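Local coordinates for fucose-specific lectin (Aleuria aurantia, PDB 6GKE), which binds L-fucose, with the strongest preference for alpha-1,6-linked core fucose on glycoproteins, through five sites set between neighbouring blades of a six-bladed beta-propeller, at residues D253-A267 / V278-W290. The protein carries 1 engineered substitution. Numbering follows the deposited sequence. Where two conformers were deposited one is given.
Sequences DASRPTPSLPDTFIA and VFFQASGVSLQQW
P259 lays CB and CG against CE2 and CZ of F280, coming in obliquely to the ring, with CB 3.8 Å from CE2; the two side chains cross at about a right angle. The compact proline ring suits this spot, since CG also reaches the indole of W290. With CG between the backbone N and the carbonyl carbon (chi1 65°), the F280 ring end comes up to P259 and S260, and CB of Q288 lies over one ring face, offset toward its rim. Beyond this apolar patch, L261 N donates to Q281 O (3.0 Å), and the leucine's branched apolar end fits along the A282-S283 backbone, CD1 lying 3.5 Å from the A282 carbonyl carbon. At the other end of the loop A267 and F279 form an antiparallel hydrogen-bonded pair, with F279 N to A267 O at 2.8 Å. Residues 253-267 thus carry the chain from one propeller blade to the next: they leave strand 249-251, run beside strand 275-282 and become the first strand of the sixth blade, 267-271. R256, its chain bent at chi3 (62°), brings NH2 to Q288 OE1 (3.3 Å). The oxygen lies near the guanidinium plane, yet the donor stands 61° out of the amide carbonyl plane. A guanidinium suits this place because its second nitrogen, NH1, grips the same oxygen through a water. Q288 is steadied by its NE2, which donates to S286 OG, itself bonded to S283 O. A second water links T264 OG1 and F265 O to Q281 N, and T264 OG1 also donates to L261 O, tying the type II turn 261-264. Glutamine at 281 offers both an acceptor for T7 N and a donor for L5 O, while W290 packs on W298, a fucose-binding residue.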
loop_
_atom_site.group_PDB
_atom_site.type_symbol
_atom_site.label_atom_id
_atom_site.label_comp_id
_atom_site.label_asym_id
_atom_site.label_seq_id
_atom_site.Cartn_x
_atom_site.Cartn_y
_atom_site.Cartn_z
ATOM N N ASP A 253 -20.343 7.362 8.008
ATOM C CA ASP A 253 -20.546 6.840 9.338
ATOM C C ASP A 253 -19.757 7.742 10.287
ATOM O O ASP A 253 -18.539 7.816 10.181
ATOM C CB ASP A 253 -20.082 5.382 9.373
ATOM C CG ASP A 253 -20.120 4.693 10.726
ATOM O OD1 ASP A 253 -20.293 5.390 11.742
ATOM O OD2 ASP A 253 -19.965 3.455 10.745
ATOM N N ALA A 254 -20.457 8.434 11.189
ATOM C CA ALA A 254 -19.823 9.412 12.074
ATOM C C ALA A 254 -18.744 8.752 12.946
ATOM O O ALA A 254 -17.784 9.417 13.344
ATOM C CB ALA A 254 -20.871 10.093 12.917
ATOM N N SER A 255 -18.901 7.454 13.237
ATOM C CA SER A 255 -17.971 6.714 14.101
ATOM C C SER A 255 -16.737 6.237 13.323
ATOM O O SER A 255 -15.743 5.848 13.937
ATOM C CB SER A 255 -18.661 5.551 14.765
ATOM O OG SER A 255 -18.814 4.462 13.868
ATOM N N ARG A 256 -16.814 6.247 11.987
ATOM C CA ARG A 256 -15.735 5.783 11.113
ATOM C C ARG A 256 -15.543 6.786 9.983
ATOM O O ARG A 256 -15.836 6.495 8.822
ATOM C CB ARG A 256 -16.046 4.383 10.578
ATOM C CG ARG A 256 -16.024 3.312 11.658
ATOM C CD ARG A 256 -16.222 1.918 11.109
ATOM N NE ARG A 256 -15.171 1.526 10.182
ATOM C CZ ARG A 256 -15.147 0.369 9.538
ATOM N NH1 ARG A 256 -16.076 -0.536 9.792
ATOM N NH2 ARG A 256 -14.205 0.126 8.642
ATOM N N PRO A 257 -15.036 8.002 10.285
ATOM C CA PRO A 257 -14.861 9.016 9.252
ATOM C C PRO A 257 -13.869 8.561 8.175
ATOM O O PRO A 257 -12.901 7.854 8.463
ATOM C CB PRO A 257 -14.335 10.246 10.005
ATOM C CG PRO A 257 -13.752 9.682 11.286
ATOM C CD PRO A 257 -14.587 8.460 11.610
ATOM N N THR A 258 -14.154 8.985 6.943
ATOM C CA THR A 258 -13.293 8.824 5.766
ATOM C C THR A 258 -12.511 7.514 5.839
ATOM O O THR A 258 -11.282 7.518 5.904
ATOM C CB THR A 258 -12.356 10.029 5.609
ATOM O OG1 THR A 258 -11.477 10.128 6.731
ATOM C CG2 THR A 258 -13.105 11.336 5.463
ATOM N N PRO A 259 -13.199 6.352 5.818
ATOM C CA PRO A 259 -12.562 5.083 6.161
ATOM C C PRO A 259 -11.597 4.490 5.122
ATOM O O PRO A 259 -10.923 3.521 5.448
ATOM C CB PRO A 259 -13.761 4.142 6.380
ATOM C CG PRO A 259 -14.845 4.714 5.501
ATOM C CD PRO A 259 -14.647 6.212 5.593
ATOM N N SER A 260 -11.545 5.047 3.907
ATOM C CA SER A 260 -10.631 4.544 2.885
ATOM C C SER A 260 -9.235 5.152 3.051
ATOM O O SER A 260 -9.065 6.216 3.628
ATOM C CB SER A 260 -11.147 4.814 1.499
ATOM O OG SER A 260 -11.209 6.209 1.221
ATOM N N LEU A 261 -8.237 4.461 2.497
ATOM C CA LEU A 261 -6.878 4.980 2.459
ATOM C C LEU A 261 -6.712 5.979 1.319
ATOM O O LEU A 261 -7.450 5.966 0.331
ATOM C CB LEU A 261 -5.875 3.838 2.293
ATOM C CG LEU A 261 -5.683 2.930 3.505
ATOM C CD1 LEU A 261 -4.921 1.684 3.092
ATOM C CD2 LEU A 261 -4.961 3.652 4.637
ATOM N N PRO A 262 -5.686 6.855 1.397
ATOM C CA PRO A 262 -5.386 7.752 0.282
ATOM C C PRO A 262 -5.168 6.991 -1.033
ATOM O O PRO A 262 -4.613 5.888 -1.040
ATOM C CB PRO A 262 -4.103 8.459 0.739
ATOM C CG PRO A 262 -4.195 8.423 2.244
ATOM C CD PRO A 262 -4.782 7.062 2.543
ATOM N N ASP A 263 -5.610 7.609 -2.133
ATOM C CA ASP A 263 -5.245 7.215 -3.508
ATOM C C ASP A 263 -5.831 5.851 -3.898
ATOM O O ASP A 263 -5.381 5.236 -4.861
ATOM C CB ASP A 263 -3.728 7.238 -3.699
ATOM C CG ASP A 263 -3.158 8.608 -3.400
ATOM O OD1 ASP A 263 -3.661 9.587 -3.985
ATOM O OD2 ASP A 263 -2.233 8.697 -2.572
ATOM N N THR A 264 -6.902 5.433 -3.217
ATOM C CA THR A 264 -7.547 4.149 -3.446
ATOM C C THR A 264 -8.782 4.316 -4.340
ATOM O O THR A 264 -9.223 5.419 -4.645
ATOM C CB THR A 264 -7.917 3.488 -2.114
ATOM O OG1 THR A 264 -8.794 4.363 -1.405
ATOM C CG2 THR A 264 -6.698 3.151 -1.287
ATOM N N PHE A 265 -9.350 3.174 -4.731
ATOM C CA PHE A 265 -10.430 3.111 -5.718
ATOM C C PHE A 265 -11.700 2.517 -5.108
ATOM O O PHE A 265 -11.664 1.880 -4.057
ATOM C CB PHE A 265 -9.956 2.291 -6.922
ATOM C CG PHE A 265 -8.769 2.930 -7.592
ATOM C CD1 PHE A 265 -8.937 4.027 -8.423
ATOM C CD2 PHE A 265 -7.478 2.510 -7.316
ATOM C CE1 PHE A 265 -7.847 4.670 -8.988
ATOM C CE2 PHE A 265 -6.389 3.154 -7.885
ATOM C CZ PHE A 265 -6.575 4.236 -8.713
ATOM N N ILE A 266 -12.816 2.704 -5.822
ATOM C CA ILE A 266 -14.081 2.083 -5.457
ATOM C C ILE A 266 -14.591 1.230 -6.622
ATOM O O ILE A 266 -14.129 1.326 -7.757
ATOM C CB ILE A 266 -15.150 3.113 -5.028
ATOM C CG1 ILE A 266 -15.583 4.036 -6.174
ATOM C CG2 ILE A 266 -14.669 3.883 -3.814
ATOM C CD1 ILE A 266 -16.800 4.886 -5.860
ATOM N N ALA A 267 -15.588 0.399 -6.319
ATOM C CA ALA A 267 -16.375 -0.300 -7.322
ATOM C C ALA A 267 -17.773 -0.508 -6.750
ATOM O O ALA A 267 -17.926 -0.587 -5.535
ATOM C CB ALA A 267 -15.746 -1.626 -7.686
ATOM N N VAL A 278 -20.898 -0.986 -2.396
ATOM C CA VAL A 278 -19.847 -0.096 -2.892
ATOM C C VAL A 278 -18.570 -0.429 -2.119
ATOM O O VAL A 278 -18.474 -0.172 -0.916
ATOM C CB VAL A 278 -20.199 1.399 -2.779
ATOM C CG1 VAL A 278 -19.103 2.249 -3.410
ATOM C CG2 VAL A 278 -21.543 1.714 -3.411
ATOM N N PHE A 279 -17.606 -1.016 -2.830
ATOM C CA PHE A 279 -16.362 -1.515 -2.258
ATOM C C PHE A 279 -15.311 -0.408 -2.190
ATOM O O PHE A 279 -15.266 0.466 -3.057
ATOM C CB PHE A 279 -15.828 -2.675 -3.096
ATOM C CG PHE A 279 -16.763 -3.850 -3.092
ATOM C CD1 PHE A 279 -16.669 -4.811 -2.098
ATOM C CD2 PHE A 279 -17.782 -3.962 -4.027
ATOM C CE1 PHE A 279 -17.549 -5.880 -2.062
ATOM C CE2 PHE A 279 -18.669 -5.027 -3.981
ATOM C CZ PHE A 279 -18.555 -5.981 -2.996
ATOM N N PHE A 280 -14.463 -0.484 -1.157
ATOM C CA PHE A 280 -13.365 0.445 -0.977
ATOM C C PHE A 280 -12.207 -0.275 -0.279
ATOM O O PHE A 280 -12.350 -1.396 0.216
ATOM C CB PHE A 280 -13.827 1.698 -0.220
ATOM C CG PHE A 280 -14.273 1.510 1.209
ATOM C CD1 PHE A 280 -15.592 1.199 1.513
ATOM C CD2 PHE A 280 -13.386 1.701 2.258
ATOM C CE1 PHE A 280 -16.007 1.068 2.829
ATOM C CE2 PHE A 280 -13.801 1.568 3.573
ATOM C CZ PHE A 280 -15.109 1.253 3.857
ATOM N N GLN A 281 -11.050 0.392 -0.264
ATOM C CA GLN A 281 -9.833 -0.174 0.307
ATOM C C GLN A 281 -9.413 0.657 1.520
ATOM O O GLN A 281 -9.277 1.877 1.432
ATOM C CB GLN A 281 -8.724 -0.235 -0.742
ATOM C CG GLN A 281 -7.431 -0.849 -0.219
ATOM C CD GLN A 281 -6.392 -0.977 -1.308
ATOM O OE1 GLN A 281 -5.971 0.013 -1.901
ATOM N NE2 GLN A 281 -5.983 -2.204 -1.602
ATOM N N ALA A 282 -9.169 -0.042 2.635
ATOM C CA ALA A 282 -8.887 0.576 3.920
ATOM C C ALA A 282 -7.623 -0.036 4.530
ATOM O O ALA A 282 -7.038 -0.971 3.992
ATOM C CB ALA A 282 -10.066 0.384 4.842
ATOM N N SER A 283 -7.219 0.502 5.682
ATOM C CA SER A 283 -6.097 -0.048 6.428
ATOM C C SER A 283 -6.326 -1.544 6.663
ATOM O O SER A 283 -7.454 -1.999 6.841
ATOM C CB SER A 283 -5.892 0.677 7.727
ATOM O OG SER A 283 -6.994 0.467 8.594
ATOM N N GLY A 284 -5.232 -2.309 6.646
ATOM C CA GLY A 284 -5.333 -3.754 6.803
ATOM C C GLY A 284 -4.202 -4.506 6.112
ATOM O O GLY A 284 -3.467 -5.231 6.777
ATOM N N VAL A 285 -4.029 -4.369 4.791
ATOM C CA VAL A 285 -4.855 -3.629 3.845
ATOM C C VAL A 285 -6.130 -4.432 3.560
ATOM O O VAL A 285 -6.052 -5.588 3.152
ATOM C CB VAL A 285 -4.051 -3.375 2.550
ATOM C CG1 VAL A 285 -4.914 -2.826 1.426
ATOM C CG2 VAL A 285 -2.858 -2.464 2.796
ATOM N N SER A 286 -7.294 -3.806 3.751
ATOM C CA SER A 286 -8.553 -4.538 3.744
ATOM C C SER A 286 -9.467 -4.079 2.606
ATOM O O SER A 286 -9.427 -2.928 2.161
ATOM C CB SER A 286 -9.251 -4.431 5.077
ATOM O OG SER A 286 -9.548 -3.082 5.402
ATOM N N LEU A 287 -10.296 -5.029 2.159
ATOM C CA LEU A 287 -11.367 -4.793 1.205
ATOM C C LEU A 287 -12.674 -4.719 1.992
ATOM O O LEU A 287 -13.099 -5.697 2.609
ATOM C CB LEU A 287 -11.367 -5.929 0.179
ATOM C CG LEU A 287 -12.435 -5.876 -0.911
ATOM C CD1 LEU A 287 -12.452 -4.542 -1.639
ATOM C CD2 LEU A 287 -12.214 -7.010 -1.899
ATOM N N GLN A 288 -13.262 -3.522 1.994
ATOM C CA GLN A 288 -14.453 -3.212 2.749
ATOM C C GLN A 288 -15.576 -2.862 1.778
ATOM O O GLN A 288 -15.343 -2.677 0.582
ATOM C CB GLN A 288 -14.221 -1.994 3.642
ATOM C CG GLN A 288 -12.972 -2.050 4.499
ATOM C CD GLN A 288 -13.219 -2.366 5.952
ATOM O OE1 GLN A 288 -14.345 -2.315 6.452
ATOM N NE2 GLN A 288 -12.134 -2.660 6.646
ATOM N N GLN A 289 -16.796 -2.724 2.294
ATOM C CA GLN A 289 -17.867 -2.223 1.463
ATOM C C GLN A 289 -18.932 -1.505 2.282
ATOM O O GLN A 289 -19.190 -1.855 3.440
ATOM C CB GLN A 289 -18.575 -3.350 0.726
ATOM C CG GLN A 289 -19.347 -4.265 1.659
ATOM C CD GLN A 289 -20.362 -5.065 0.891
ATOM O OE1 GLN A 289 -20.190 -6.259 0.683
ATOM N NE2 GLN A 289 -21.418 -4.399 0.446
ATOM N N TRP A 290 -19.532 -0.509 1.634
ATOM C CA TRP A 290 -20.794 0.044 2.009
ATOM C C TRP A 290 -21.900 -0.854 1.451
ATOM O O TRP A 290 -21.772 -1.396 0.352
ATOM C CB TRP A 290 -20.940 1.460 1.455
ATOM C CG TRP A 290 -20.021 2.432 2.114
ATOM C CD1 TRP A 290 -18.794 2.839 1.679
ATOM C CD2 TRP A 290 -20.241 3.079 3.374
ATOM N NE1 TRP A 290 -18.250 3.721 2.568
ATOM C CE2 TRP A 290 -19.114 3.889 3.618
ATOM C CE3 TRP A 290 -21.291 3.082 4.297
ATOM C CZ2 TRP A 290 -19.003 4.676 4.763
ATOM C CZ3 TRP A 290 -21.181 3.861 5.426
ATOM C CH2 TRP A 290 -20.052 4.647 5.651
HETATM O O HOH W 1 -15.274 -3.029 8.827
HETATM O O HOH W 2 -8.273 3.080 6.324
HETATM O O HOH W 3 -11.197 3.003 -1.561
HETATM O O HOH W 4 -7.575 0.905 -4.098
#